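Peroxisomal catalase A (Saccharomyces cerevisiae, PDB 1A4E) probably breaks down hydrogen peroxide made by peroxisomal oxidases into water and oxygen, using a heme group in each subunit of a homotetramer. Local coordinates at residues 102-106 against 241-245. Numbering follows the deposited sequence.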
loop_
_atom_site.group_PDB
_atom_site.type_symbol
_atom_site.label_atom_id
_atom_site.label_comp_id
_atom_site.label_asym_id
_atom_site.label_seq_id
_atom_site.Cartn_x
_atom_site.Cartn_y
_atom_site.Cartn_z
ATOM N N GLY B 102 18.529 -9.758 6.494
ATOM C CA GLY B 102 19.884 -10.136 6.106
ATOM C C GLY B 102 20.695 -10.839 7.181
ATOM O O GLY B 102 21.827 -11.241 6.911
ATOM N N SER B 103 20.144 -11.001 8.396
ATOM C CA SER B 103 20.893 -11.544 9.515
ATOM C C SER B 103 21.298 -12.997 9.347
ATOM O O SER B 103 20.776 -13.705 8.488
ATOM C CB SER B 103 20.069 -11.366 10.778
ATOM O OG SER B 103 18.839 -12.072 10.714
ATOM N N ALA B 104 22.261 -13.408 10.179
ATOM C CA ALA B 104 22.833 -14.744 10.130
ATOM C C ALA B 104 21.985 -15.871 10.667
ATOM O O ALA B 104 21.134 -15.704 11.532
ATOM C CB ALA B 104 24.132 -14.784 10.897
ATOM N N ASP B 105 22.249 -17.055 10.132
ATOM C CA ASP B 105 21.562 -18.265 10.541
ATOM C C ASP B 105 21.911 -18.808 11.907
ATOM O O ASP B 105 21.040 -19.300 12.625
ATOM C CB ASP B 105 21.821 -19.371 9.533
ATOM C CG ASP B 105 20.916 -19.334 8.319
ATOM O OD1 ASP B 105 19.909 -18.632 8.329
ATOM O OD2 ASP B 105 21.209 -20.035 7.362
ATOM N N THR B 106 23.201 -18.740 12.248
ATOM C CA THR B 106 23.681 -19.308 13.497
ATOM C C THR B 106 23.871 -18.269 14.598
ATOM O O THR B 106 24.984 -17.973 15.035
ATOM C CB THR B 106 25.008 -20.098 13.205
ATOM O OG1 THR B 106 25.952 -19.191 12.654
ATOM C CG2 THR B 106 24.786 -21.270 12.253
ATOM N N PRO B 241 26.781 -16.682 6.653
ATOM C CA PRO B 241 25.506 -16.231 7.222
ATOM C C PRO B 241 24.298 -17.069 6.831
ATOM O O PRO B 241 23.234 -16.952 7.428
ATOM C CB PRO B 241 25.368 -14.803 6.756
ATOM C CG PRO B 241 26.773 -14.393 6.392
ATOM C CD PRO B 241 27.345 -15.653 5.783
ATOM N N ASP B 242 24.454 -17.907 5.798
ATOM C CA ASP B 242 23.370 -18.728 5.278
ATOM C C ASP B 242 23.624 -20.219 5.416
ATOM O O ASP B 242 23.156 -21.036 4.618
ATOM C CB ASP B 242 23.149 -18.370 3.815
ATOM C CG ASP B 242 22.773 -16.911 3.633
ATOM O OD1 ASP B 242 21.720 -16.496 4.113
ATOM O OD2 ASP B 242 23.552 -16.182 3.034
ATOM N N TYR B 243 24.311 -20.553 6.513
ATOM C CA TYR B 243 24.708 -21.912 6.828
ATOM C C TYR B 243 23.555 -22.912 6.893
ATOM O O TYR B 243 23.619 -23.946 6.228
ATOM C CB TYR B 243 25.467 -21.859 8.149
ATOM C CG TYR B 243 26.085 -23.184 8.563
ATOM C CD1 TYR B 243 27.247 -23.650 7.941
ATOM C CD2 TYR B 243 25.480 -23.934 9.575
ATOM C CE1 TYR B 243 27.799 -24.871 8.332
ATOM C CE2 TYR B 243 26.028 -25.153 9.965
ATOM C CZ TYR B 243 27.182 -25.613 9.338
ATOM O OH TYR B 243 27.725 -26.817 9.731
ATOM N N CYS B 244 22.499 -22.617 7.666
ATOM C CA CYS B 244 21.362 -23.512 7.801
ATOM C C CYS B 244 20.517 -23.578 6.534
ATOM O O CYS B 244 19.980 -24.636 6.220
ATOM C CB CYS B 244 20.518 -23.059 8.987
ATOM S SG CYS B 244 21.409 -23.117 10.565
ATOM N N GLN B 245 20.411 -22.483 5.766
ATOM C CA GLN B 245 19.720 -22.475 4.479
ATOM C C GLN B 245 20.443 -23.395 3.497
ATOM O O GLN B 245 19.820 -24.200 2.805
ATOM C CB GLN B 245 19.673 -21.031 3.934
ATOM C CG GLN B 245 19.266 -20.815 2.469
ATOM C CD GLN B 245 17.939 -21.441 2.079
ATOM O OE1 GLN B 245 16.909 -21.185 2.692
ATOM N NE2 GLN B 245 17.913 -22.289 1.056
HETATM O O HOH W 1 21.805 -14.140 5.802
HETATM O O HOH W 2 19.739 -18.057 5.377
#
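Hydrogen bonding at the start of a helix dominates the contact between residues 102-106 and 241-245. Asp-105, which has the largest area covered by the opposing segment, directs its side chain at the first turn of helix 243-253, where backbone NH groups have no carbonyl of a preceding turn to bind. Its OD2 accepts a hydrogen bond from Gln-245 N at 3.0 Å and lies 2.9 Å from Cys-244 N. Asp-242 occupies the N-cap position, yet its side chain makes no capping bond; instead the carboxylate of Asp-105, far away in sequence, supplies an acceptor at this helix start, where a negative charge suits the helix dipole. The backbone of Asp-105 is held as well: its N donates to Pro-241 O at 2.9 Å, and this carbonyl receives a CA-H...O contact from Ala-104 CA at 3.5 Å.

Two waters extend the polar network through Asp-242 OD1. One links it to Ser-103 O (2.9 Å to each atom); the other lies 2.8 Å from Asp-242 OD1 and 3.0 Å from Asp-105 OD1. Apolar contact is modest, with Ala-104 CB 4.3 Å from Pro-241 CB and Thr-106 CG2 3.8 Å from Tyr-243 CD2.

Asp-105 OD1 also bonds His-58 NE2, two residues beyond the active-site His-56, while Asp-242 forms a salt bridge with Arg-151 of the second subunit. The contact thus ties the loop between strands 87-95 and 112-119 of the catalase beta-barrel to the beginning of helix 243-253, with helix 230-239 packing against Ala-104, Thr-106 and Tyr-243.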